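Local structure of peptide ABC transporter permease (Staphylococcus hominis, 6EXS) at residues S283-L294 with I478-K487. The protein is a POT family peptide transporter of the major facilitator superfamily that binds a thioalcohol-conjugated peptide, a malodour precursor, and probably carries it into the cell. Sequence-based numbering, arbitrary orientation.
Sequences SRVKAFIPLFIL and ILVFSPKITK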
# COMPACT_ATOMS: atom_id res chain seq x y z
N SER A 283 -21.08 19.03 -0.37
CA SER A 283 -20.05 20.06 -0.53
C SER A 283 -18.66 19.61 -0.05
O SER A 283 -17.66 20.02 -0.63
CB SER A 283 -20.47 21.36 0.16
OG SER A 283 -21.17 22.18 -0.76
N ARG A 284 -18.61 18.75 0.99
CA ARG A 284 -17.37 18.19 1.52
C ARG A 284 -16.82 17.10 0.58
O ARG A 284 -15.60 16.90 0.54
CB ARG A 284 -17.57 17.63 2.93
CG ARG A 284 -17.82 18.69 4.00
CD ARG A 284 -17.93 18.09 5.39
NE ARG A 284 -18.99 17.07 5.48
CZ ARG A 284 -19.26 16.36 6.57
NH1 ARG A 284 -18.57 16.55 7.69
NH2 ARG A 284 -20.23 15.46 6.55
N VAL A 285 -17.71 16.39 -0.16
CA VAL A 285 -17.37 15.35 -1.14
C VAL A 285 -16.63 16.00 -2.33
O VAL A 285 -15.55 15.52 -2.69
CB VAL A 285 -18.61 14.52 -1.59
CG1 VAL A 285 -18.26 13.57 -2.74
CG2 VAL A 285 -19.21 13.75 -0.42
N LYS A 286 -17.19 17.09 -2.90
CA LYS A 286 -16.54 17.81 -4.00
C LYS A 286 -15.24 18.48 -3.55
O LYS A 286 -14.31 18.61 -4.35
CB LYS A 286 -17.50 18.79 -4.73
CG LYS A 286 -18.17 19.84 -3.85
CD LYS A 286 -18.91 20.85 -4.70
CE LYS A 286 -19.60 21.92 -3.88
NZ LYS A 286 -20.97 21.52 -3.49
N ALA A 287 -15.15 18.84 -2.25
CA ALA A 287 -13.96 19.42 -1.63
C ALA A 287 -12.82 18.39 -1.54
O ALA A 287 -11.66 18.78 -1.47
CB ALA A 287 -14.29 19.94 -0.24
N PHE A 288 -13.17 17.07 -1.55
CA PHE A 288 -12.20 15.97 -1.49
C PHE A 288 -11.57 15.66 -2.85
O PHE A 288 -10.43 15.18 -2.88
CB PHE A 288 -12.80 14.71 -0.84
CG PHE A 288 -11.74 13.71 -0.40
CD1 PHE A 288 -11.10 13.84 0.82
CD2 PHE A 288 -11.34 12.67 -1.25
CE1 PHE A 288 -10.09 12.94 1.20
CE2 PHE A 288 -10.33 11.78 -0.87
CZ PHE A 288 -9.72 11.92 0.36
N ILE A 289 -12.28 15.93 -3.97
CA ILE A 289 -11.81 15.71 -5.35
C ILE A 289 -10.37 16.29 -5.56
O ILE A 289 -9.52 15.50 -5.98
CB ILE A 289 -12.84 16.19 -6.42
CG1 ILE A 289 -14.08 15.28 -6.42
CG2 ILE A 289 -12.22 16.26 -7.82
CD1 ILE A 289 -15.37 15.89 -7.01
N PRO A 290 -10.04 17.58 -5.22
CA PRO A 290 -8.65 18.05 -5.40
C PRO A 290 -7.66 17.30 -4.52
O PRO A 290 -6.54 17.03 -4.97
CB PRO A 290 -8.72 19.53 -5.03
CG PRO A 290 -10.15 19.89 -5.12
CD PRO A 290 -10.89 18.67 -4.71
N LEU A 291 -8.08 16.93 -3.27
CA LEU A 291 -7.27 16.15 -2.32
C LEU A 291 -7.00 14.73 -2.88
O LEU A 291 -5.95 14.16 -2.60
CB LEU A 291 -7.96 16.06 -0.94
CG LEU A 291 -8.09 17.35 -0.13
CD1 LEU A 291 -9.15 17.21 0.94
CD2 LEU A 291 -6.79 17.74 0.53
N PHE A 292 -7.95 14.18 -3.70
CA PHE A 292 -7.81 12.88 -4.35
C PHE A 292 -6.69 12.94 -5.42
O PHE A 292 -5.85 12.03 -5.46
CB PHE A 292 -9.14 12.37 -4.97
CG PHE A 292 -9.03 10.96 -5.51
CD1 PHE A 292 -8.56 10.73 -6.81
CD2 PHE A 292 -9.32 9.87 -4.71
CE1 PHE A 292 -8.38 9.43 -7.28
CE2 PHE A 292 -9.15 8.56 -5.19
CZ PHE A 292 -8.67 8.36 -6.47
N ILE A 293 -6.68 14.00 -6.26
CA ILE A 293 -5.68 14.26 -7.30
C ILE A 293 -4.30 14.44 -6.61
O ILE A 293 -3.36 13.73 -6.97
CB ILE A 293 -6.05 15.47 -8.22
CG1 ILE A 293 -7.53 15.43 -8.71
CG2 ILE A 293 -5.07 15.62 -9.40
CD1 ILE A 293 -8.00 14.20 -9.58
N LEU A 294 -4.21 15.33 -5.59
CA LEU A 294 -2.98 15.57 -4.84
C LEU A 294 -2.43 14.28 -4.22
O LEU A 294 -1.22 14.03 -4.32
CB LEU A 294 -3.15 16.66 -3.77
CG LEU A 294 -3.31 18.13 -4.25
CD1 LEU A 294 -3.41 19.07 -3.07
CD2 LEU A 294 -2.16 18.58 -5.13
N ILE A 478 -3.86 23.73 -8.04
CA ILE A 478 -4.81 23.40 -6.97
C ILE A 478 -4.58 24.30 -5.73
O ILE A 478 -5.56 24.82 -5.18
CB ILE A 478 -4.80 21.87 -6.66
CG1 ILE A 478 -5.41 21.07 -7.83
CG2 ILE A 478 -5.52 21.53 -5.33
CD1 ILE A 478 -5.12 19.57 -7.86
N LEU A 479 -3.30 24.49 -5.31
CA LEU A 479 -2.87 25.28 -4.15
C LEU A 479 -3.50 26.67 -4.06
O LEU A 479 -3.84 27.09 -2.95
CB LEU A 479 -1.33 25.37 -4.09
CG LEU A 479 -0.64 26.06 -2.89
CD1 LEU A 479 -1.15 25.53 -1.55
CD2 LEU A 479 0.87 25.90 -2.96
N VAL A 480 -3.68 27.37 -5.20
CA VAL A 480 -4.28 28.71 -5.20
C VAL A 480 -5.80 28.69 -4.82
O VAL A 480 -6.34 29.73 -4.45
CB VAL A 480 -4.01 29.51 -6.51
CG1 VAL A 480 -2.51 29.63 -6.79
CG2 VAL A 480 -4.75 28.93 -7.71
N PHE A 481 -6.44 27.49 -4.89
CA PHE A 481 -7.86 27.29 -4.55
C PHE A 481 -8.06 26.69 -3.15
O PHE A 481 -9.20 26.43 -2.75
CB PHE A 481 -8.56 26.44 -5.62
CG PHE A 481 -8.56 27.06 -7.00
CD1 PHE A 481 -9.47 28.06 -7.33
CD2 PHE A 481 -7.66 26.65 -7.96
CE1 PHE A 481 -9.47 28.64 -8.60
CE2 PHE A 481 -7.65 27.23 -9.23
CZ PHE A 481 -8.56 28.22 -9.54
N SER A 482 -6.94 26.52 -2.39
CA SER A 482 -6.88 25.97 -1.02
C SER A 482 -7.86 26.62 -0.01
O SER A 482 -8.45 25.85 0.76
CB SER A 482 -5.46 26.00 -0.48
OG SER A 482 -5.41 25.56 0.87
N PRO A 483 -8.07 27.98 0.05
CA PRO A 483 -9.03 28.52 1.03
C PRO A 483 -10.48 28.07 0.79
O PRO A 483 -11.22 27.85 1.76
CB PRO A 483 -8.88 30.04 0.89
CG PRO A 483 -7.59 30.25 0.18
CD PRO A 483 -7.47 29.08 -0.74
N LYS A 484 -10.88 27.89 -0.49
CA LYS A 484 -12.23 27.46 -0.87
C LYS A 484 -12.48 25.97 -0.60
O LYS A 484 -13.62 25.59 -0.32
CB LYS A 484 -12.55 27.81 -2.33
CG LYS A 484 -13.10 29.23 -2.52
CD LYS A 484 -12.06 30.20 -3.08
CE LYS A 484 -11.96 30.16 -4.59
NZ LYS A 484 -10.82 30.97 -5.09
N ILE A 485 -11.41 25.15 -0.69
CA ILE A 485 -11.44 23.69 -0.48
C ILE A 485 -11.84 23.34 0.97
O ILE A 485 -12.63 22.42 1.18
CB ILE A 485 -10.10 23.03 -0.94
CG1 ILE A 485 -9.93 23.13 -2.48
CG2 ILE A 485 -9.96 21.57 -0.46
CD1 ILE A 485 -8.47 23.04 -3.02
N THR A 486 -11.31 24.08 1.96
CA THR A 486 -11.58 23.85 3.38
C THR A 486 -13.04 24.17 3.72
O THR A 486 -13.45 25.35 3.71
CB THR A 486 -10.55 24.56 4.27
OG1 THR A 486 -10.67 25.97 4.10
CG2 THR A 486 -9.13 24.11 3.97
N LYS A 487 -13.85 23.11 3.96
CA LYS A 487 -15.28 23.19 4.25
C LYS A 487 -15.67 22.44 5.53
O LYS A 487 -15.61 21.21 5.59
CB LYS A 487 -16.11 22.69 3.05
CG LYS A 487 -15.97 23.54 1.80
CD LYS A 487 -16.63 22.87 0.62
CE LYS A 487 -16.32 23.55 -0.69
NZ LYS A 487 -16.94 22.83 -1.83
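Ile478 sets its two branches against helix 279-302 at Pro290 and Leu294. Its CG2 methyl lies 3.8 Å from Pro290 CB and also meets Leu294 CD1, while Ile478 CD1 reaches Leu294 CD2 and, at 4.2 Å, Ile293 CB. Leu294 and Ile478 run antiparallel alongside each other, as do Pro290 and Ile485. Ile485 CD1 reaches CB and CG of the proline ring, each at 4.1 Å. Ile485 CG2, anti to its own backbone N and beside the carbonyl carbon (chi1 -67° for CG1), lies 3.4 Å from Ala287 O. Pro290 has no N-H to give to the preceding turn, and helix 279-302 is kinked there.

In this major facilitator fold the contact joins helix 279-302 to helix 460-479 and to the C-terminal tail that follows it: after Ile478 a type I beta turn from Leu479 to Ser482 leads into the short helix 482-485, which brings Ile485 up to helix 279-302. On the flank, Phe288 and Phe292 pack on helix 430-451, and Leu291 on Phe368 of helix 364-389.

Farther out, Ala287 CB sits 3.3 Å from Ile485 O and also meets Lys487 CD. The Lys487 chain, extended beyond CG, carries NZ to Ser283 O in a 3.1 Å hydrogen bond, the donor tilted 28° from the carbonyl plane. Ala287 N reaches the same oxygen from the opposite face, so two donors grip it. Lys286 crosses Lys487 at about a right angle and bends at chi4 (-89°), so that Lys286 NZ donates a 2.8 Å hydrogen bond to Ser283 OG. The two like charges, Lys286 NZ and Lys487 NZ, lie 4.6 Å apart, which probably costs some energy and may favour a lower pKa for one of them. Arg284 lays CG and CD beside Lys487 O at the very end of the chain.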